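Local coordinates for Bak protein (Grouper iridovirus, PDB 5VMN) that inhibits apoptosis of the host cell as a viral Bcl-2 protein that exclusively sequesters Bim, at residues 12-17 with 73-78; 69-74 with 109-114. All blocks are in the same frame, centred on the assembly; numbering follows the deposited sequence.

Contact 1 of 2, residues 12-17 with 73-78. With NO3 (nitrate ion), chain F.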
loop_
_atom_site.group_PDB
_atom_site.type_symbol
_atom_site.label_atom_id
_atom_site.label_comp_id
_atom_site.label_asym_id
_atom_site.label_seq_id
_atom_site.Cartn_x
_atom_site.Cartn_y
_atom_site.Cartn_z
ATOM N N SER A 12 -5.034 6.547 -4.355
ATOM C CA SER A 12 -6.316 7.128 -3.977
ATOM C C SER A 12 -7.481 6.260 -4.445
ATOM O O SER A 12 -8.418 6.003 -3.680
ATOM C CB SER A 12 -6.432 8.540 -4.548
ATOM O OG SER A 12 -7.648 9.122 -4.154
ATOM N N ALA A 13 -7.442 5.784 -5.695
ATOM C CA ALA A 13 -8.500 4.895 -6.159
ATOM C C ALA A 13 -8.494 3.595 -5.377
ATOM O O ALA A 13 -9.552 3.066 -5.029
ATOM C CB ALA A 13 -8.348 4.601 -7.657
ATOM N N LEU A 14 -7.308 3.070 -5.084
ATOM C CA LEU A 14 -7.204 1.832 -4.329
ATOM C C LEU A 14 -7.913 1.953 -2.995
ATOM O O LEU A 14 -8.682 1.070 -2.607
ATOM C CB LEU A 14 -5.740 1.480 -4.110
ATOM C CG LEU A 14 -5.434 0.196 -3.305
ATOM C CD1 LEU A 14 -5.707 -1.028 -4.079
ATOM C CD2 LEU A 14 -3.982 0.186 -2.877
ATOM N N LEU A 15 -7.610 3.002 -2.247
ATOM C CA LEU A 15 -8.148 3.100 -0.894
ATOM C C LEU A 15 -9.610 3.530 -0.867
ATOM O O LEU A 15 -10.304 3.292 0.132
ATOM C CB LEU A 15 -7.284 4.066 -0.073
ATOM C CG LEU A 15 -5.824 3.595 0.025
ATOM C CD1 LEU A 15 -5.003 4.546 0.853
ATOM C CD2 LEU A 15 -5.682 2.191 0.595
ATOM N N ARG A 16 -10.099 4.147 -1.924
ATOM C CA ARG A 16 -11.509 4.504 -1.993
ATOM C C ARG A 16 -12.345 3.327 -2.471
ATOM O O ARG A 16 -13.543 3.281 -2.193
ATOM C CB ARG A 16 -11.705 5.722 -2.890
ATOM C CG ARG A 16 -11.231 7.017 -2.220
ATOM C CD ARG A 16 -11.290 8.273 -3.112
ATOM N NE ARG A 16 -11.113 9.482 -2.297
ATOM C CZ ARG A 16 -9.944 9.942 -1.849
ATOM N NH1 ARG A 16 -9.904 11.043 -1.102
ATOM N NH2 ARG A 16 -8.812 9.303 -2.128
ATOM N N GLY A 17 -11.729 2.368 -3.161
ATOM C CA GLY A 17 -12.381 1.106 -3.466
ATOM C C GLY A 17 -13.577 1.241 -4.380
ATOM O O GLY A 17 -14.474 0.392 -4.352
ATOM N N ILE A 73 0.539 -6.169 3.329
ATOM C CA ILE A 73 0.249 -5.821 4.728
ATOM C C ILE A 73 0.277 -4.311 4.892
ATOM O O ILE A 73 -0.624 -3.722 5.491
ATOM C CB ILE A 73 1.224 -6.522 5.672
ATOM C CG1 ILE A 73 0.926 -8.027 5.735
ATOM C CG2 ILE A 73 1.175 -5.901 7.069
ATOM C CD1 ILE A 73 2.012 -8.815 6.427
ATOM N N LEU A 74 1.275 -3.635 4.304
ATOM C CA LEU A 74 1.321 -2.177 4.409
ATOM C C LEU A 74 0.085 -1.545 3.785
ATOM O O LEU A 74 -0.518 -0.611 4.348
ATOM C CB LEU A 74 2.597 -1.653 3.741
ATOM C CG LEU A 74 2.663 -0.132 3.642
ATOM C CD1 LEU A 74 2.749 0.483 5.031
ATOM C CD2 LEU A 74 3.842 0.299 2.758
ATOM N N LEU A 75 -0.313 -2.023 2.608
ATOM C CA LEU A 75 -1.509 -1.479 1.997
ATOM C C LEU A 75 -2.733 -1.733 2.873
ATOM O O LEU A 75 -3.604 -0.866 2.992
ATOM C CB LEU A 75 -1.694 -2.079 0.597
ATOM C CG LEU A 75 -0.605 -1.756 -0.417
ATOM C CD1 LEU A 75 -0.924 -2.470 -1.728
ATOM C CD2 LEU A 75 -0.521 -0.286 -0.656
ATOM N N GLY A 76 -2.847 -2.930 3.442
ATOM C CA GLY A 76 -4.021 -3.247 4.228
ATOM C C GLY A 76 -4.121 -2.384 5.468
ATOM O O GLY A 76 -5.214 -2.011 5.886
ATOM N N ILE A 77 -2.982 -2.110 6.099
ATOM C CA ILE A 77 -2.950 -1.174 7.233
ATOM C C ILE A 77 -3.359 0.218 6.769
ATOM O O ILE A 77 -4.162 0.906 7.414
ATOM C CB ILE A 77 -1.553 -1.166 7.872
ATOM C CG1 ILE A 77 -1.271 -2.493 8.558
ATOM C CG2 ILE A 77 -1.430 -0.042 8.933
ATOM C CD1 ILE A 77 0.165 -2.688 8.839
ATOM N N SER A 78 -2.805 0.663 5.646
ATOM C CA SER A 78 -3.187 1.965 5.126
ATOM C C SER A 78 -4.690 2.043 4.876
ATOM O O SER A 78 -5.316 3.082 5.119
ATOM C CB SER A 78 -2.419 2.273 3.836
ATOM O OG SER A 78 -1.023 2.223 4.084
HETATM N N NO3 F . -2.412 8.236 -6.298
HETATM O O1 NO3 F . -2.725 8.900 -7.327
HETATM O O2 NO3 F . -3.145 8.280 -5.272
HETATM O O3 NO3 F . -1.361 7.532 -6.295
#
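Leu14 and Leu75 meet through their methyl ends, CD2 of Leu14 lying 4.1 Å from CD2 of Leu75, where the short N-terminal helix 11-16 rests on helix 68-84, the central hydrophobic helix of this Bcl-2 fold. The two short segments pass at 65° with their axes 10.9 Å apart, so leucines are well suited to span the gap. Leu14 extends toward Leu75 because its chi1 of 179° swings CG away from the backbone N, and the two side chains cross at about a right angle. Leu15 reaches main chain instead: its CD2 lies a loose 4.4 Å from Leu75 O and equally far from Ser78 C. Beside it the chain offers a small serine, and Leu98 of helix 88-103 touches both Leu15 and Ser78.

Away from the leucines helix 11-16 is partly exposed. At its N-terminal end the amides of Phe11 and Ser12 hold a nitrate, probably from the crystallisation liquor, Ser12 N donating to O2 at 2.7 Å. Arg16 forms a salt bridge with Glu88, and Gly17 leaves the helix with a positive phi, a conformation that favours glycine.

Back in the buried half, the hydroxyl of Ser78 is satisfied within its own helix: OG donates to Leu74 O at 2.9 Å from 36° above the carbonyl plane, while Ser78 N reaches the same oxygen from the opposite face.

Contact 2 of 2, residues 69-74 with 109-114. With EDO (1,2-ethanediol), chain K.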
loop_
_atom_site.group_PDB
_atom_site.type_symbol
_atom_site.label_atom_id
_atom_site.label_comp_id
_atom_site.label_asym_id
_atom_site.label_seq_id
_atom_site.Cartn_x
_atom_site.Cartn_y
_atom_site.Cartn_z
ATOM N N GLY A 69 4.092 -9.947 0.155
ATOM C CA GLY A 69 3.217 -10.047 1.306
ATOM C C GLY A 69 3.370 -8.865 2.252
ATOM O O GLY A 69 2.381 -8.310 2.748
ATOM N N ARG A 70 4.603 -8.455 2.505
ATOM C CA ARG A 70 4.819 -7.273 3.337
ATOM C C ARG A 70 4.219 -6.029 2.700
ATOM O O ARG A 70 3.653 -5.176 3.399
ATOM C CB ARG A 70 6.308 -7.077 3.578
ATOM C CG ARG A 70 6.923 -8.145 4.424
ATOM C CD ARG A 70 8.317 -7.764 4.799
ATOM N NE ARG A 70 9.035 -8.839 5.459
ATOM C CZ ARG A 70 10.250 -8.702 5.976
ATOM N NH1 ARG A 70 10.860 -7.530 5.933
ATOM N NH2 ARG A 70 10.862 -9.740 6.516
ATOM N N ILE A 71 4.317 -5.903 1.373
ATOM C CA ILE A 71 3.711 -4.761 0.706
ATOM C C ILE A 71 2.195 -4.789 0.895
ATOM O O ILE A 71 1.569 -3.754 1.159
ATOM C CB ILE A 71 4.116 -4.745 -0.782
ATOM C CG1 ILE A 71 5.569 -4.282 -0.869
ATOM C CG2 ILE A 71 3.188 -3.866 -1.588
ATOM C CD1 ILE A 71 6.188 -4.354 -2.257
ATOM N N LEU A 72 1.583 -5.975 0.778
ATOM C CA LEU A 72 0.141 -6.053 0.911
ATOM C C LEU A 72 -0.292 -5.800 2.356
ATOM O O LEU A 72 -1.370 -5.241 2.581
ATOM C CB LEU A 72 -0.361 -7.406 0.402
ATOM C CG LEU A 72 -0.244 -7.585 -1.116
ATOM C CD1 LEU A 72 -0.463 -9.062 -1.485
ATOM C CD2 LEU A 72 -1.244 -6.724 -1.839
ATOM N N ILE A 73 0.539 -6.169 3.329
ATOM C CA ILE A 73 0.249 -5.821 4.728
ATOM C C ILE A 73 0.277 -4.311 4.892
ATOM O O ILE A 73 -0.624 -3.722 5.491
ATOM C CB ILE A 73 1.224 -6.522 5.672
ATOM C CG1 ILE A 73 0.926 -8.027 5.735
ATOM C CG2 ILE A 73 1.175 -5.901 7.069
ATOM C CD1 ILE A 73 2.012 -8.815 6.427
ATOM N N LEU A 74 1.275 -3.635 4.304
ATOM C CA LEU A 74 1.321 -2.177 4.409
ATOM C C LEU A 74 0.085 -1.545 3.785
ATOM O O LEU A 74 -0.518 -0.611 4.348
ATOM C CB LEU A 74 2.597 -1.653 3.741
ATOM C CG LEU A 74 2.663 -0.132 3.642
ATOM C CD1 LEU A 74 2.749 0.483 5.031
ATOM C CD2 LEU A 74 3.842 0.299 2.758
ATOM N N ASN A 109 13.037 0.352 -6.829
ATOM C CA ASN A 109 13.936 -0.593 -7.483
ATOM C C ASN A 109 13.554 -2.033 -7.165
ATOM O O ASN A 109 13.684 -2.920 -8.022
ATOM C CB ASN A 109 15.379 -0.334 -7.047
ATOM C CG ASN A 109 15.962 0.925 -7.654
ATOM O OD1 ASN A 109 15.379 1.525 -8.560
ATOM N ND2 ASN A 109 17.132 1.324 -7.164
ATOM N N TRP A 110 13.110 -2.294 -5.932
ATOM C CA TRP A 110 12.708 -3.647 -5.565
ATOM C C TRP A 110 11.483 -4.065 -6.373
ATOM O O TRP A 110 11.438 -5.167 -6.935
ATOM C CB TRP A 110 12.444 -3.745 -4.038
ATOM C CG TRP A 110 12.142 -5.173 -3.623
ATOM C CD1 TRP A 110 13.028 -6.111 -3.164
ATOM C CD2 TRP A 110 10.882 -5.826 -3.705
ATOM N NE1 TRP A 110 12.388 -7.305 -2.950
ATOM C CE2 TRP A 110 11.071 -7.158 -3.286
ATOM C CE3 TRP A 110 9.611 -5.423 -4.112
ATOM C CZ2 TRP A 110 10.049 -8.078 -3.276
ATOM C CZ3 TRP A 110 8.599 -6.336 -4.077
ATOM C CH2 TRP A 110 8.823 -7.648 -3.661
ATOM N N ILE A 111 10.484 -3.188 -6.463
ATOM C CA ILE A 111 9.287 -3.522 -7.220
ATOM C C ILE A 111 9.654 -3.832 -8.663
ATOM O O ILE A 111 9.174 -4.809 -9.251
ATOM C CB ILE A 111 8.262 -2.379 -7.119
ATOM C CG1 ILE A 111 7.669 -2.339 -5.691
ATOM C CG2 ILE A 111 7.162 -2.547 -8.147
ATOM C CD1 ILE A 111 6.806 -1.112 -5.435
ATOM N N ALA A 112 10.516 -3.012 -9.253
ATOM C CA ALA A 112 10.867 -3.210 -10.660
ATOM C C ALA A 112 11.691 -4.471 -10.881
ATOM O O ALA A 112 11.666 -5.039 -11.979
ATOM C CB ALA A 112 11.628 -1.994 -11.169
ATOM N N SER A 113 12.449 -4.907 -9.884
ATOM C CA SER A 113 13.272 -6.099 -10.043
ATOM C C SER A 113 12.567 -7.356 -9.563
ATOM O O SER A 113 13.133 -8.442 -9.666
ATOM C CB SER A 113 14.607 -5.926 -9.292
ATOM O OG SER A 113 14.411 -5.975 -7.903
ATOM N N ASN A 114 11.356 -7.236 -9.015
ATOM C CA ASN A 114 10.604 -8.388 -8.541
ATOM C C ASN A 114 9.291 -8.539 -9.310
ATOM O O ASN A 114 8.295 -9.037 -8.784
ATOM C CB ASN A 114 10.386 -8.286 -7.031
ATOM C CG ASN A 114 11.644 -8.629 -6.265
ATOM O OD1 ASN A 114 11.846 -9.770 -5.856
ATOM N ND2 ASN A 114 12.524 -7.657 -6.119
HETATM C C1 EDO K . 6.338 -13.154 -1.867
HETATM O O1 EDO K . 5.633 -12.453 -0.801
HETATM C C2 EDO K . 6.800 -12.281 -3.042
HETATM O O2 EDO K . 7.976 -11.445 -2.827
#
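Ile71 sends its terminal methyl to the six-membered ring of Trp110, CD1 lying 3.6 Å from CZ3 and 4.0 Å from CE3 in an oblique approach. CD1 of Ile71 also lies 4.2 Å from CG1 of Ile111. The branched isoleucine suits this place, its longer arm ending in a methyl slim enough to meet both the Trp110 ring and Ile111: CG1 stands anti to the carbonyl carbon and the chain is extended beyond it (chi2 174°), which carries CD1 across to helix 105-113. Phe102 and Trp117 touch both Ile71 and Ile111, so the contact is bounded by bulky aromatic side chains, and Leu66 touches both Ile71 and Trp110.

In the Bcl-2 family this is where BH1, recognisable here by Asn67, Trp68, Gly69 and Arg70 at the start of helix 68-84, meets BH2, whose Trp110, Asn114 and Trp117 follow the familiar pattern.

The next shell packs round the tryptophan. Asn114 folds its side chain back onto the preceding turn, ND2 donating to Trp110 O at 2.8 Å in a fairly straight bond (163°) that lies close to its own amide plane; this places the amide nitrogen above one face of the indole, toward the rim. Trp68 packs edge-to-face with Trp110 and donates from NE1 to Asn114 O, so its side chain joins the two motifs by ring contact and by a bond to main chain. Beyond the indole edge sits an ethanediol, probably from the crystallisation liquor, whose O1 accepts from Gly69 N at 3.1 Å.

From the N terminus, helix 11-16 comes first, and the chain then runs through helices 22-37, 40-44 and 53-60 before contact 1 closes this loop of 55 residues on helix 68-84. Contact 2 starts on the same helix, slightly earlier in sequence, and closes a shorter loop of 34 residues that takes in the remainder of that helix and helix 88-103 before reaching helix 105-113. The loops follow one another without nesting, the second beginning on the stretch where the first ends; segments 69-74 and 73-78 share Ile73 and Leu74. Helix 68-84 thus serves both, meeting the N-terminal helix at one place and the BH2 region at another, with the contact centres about 14 Å apart.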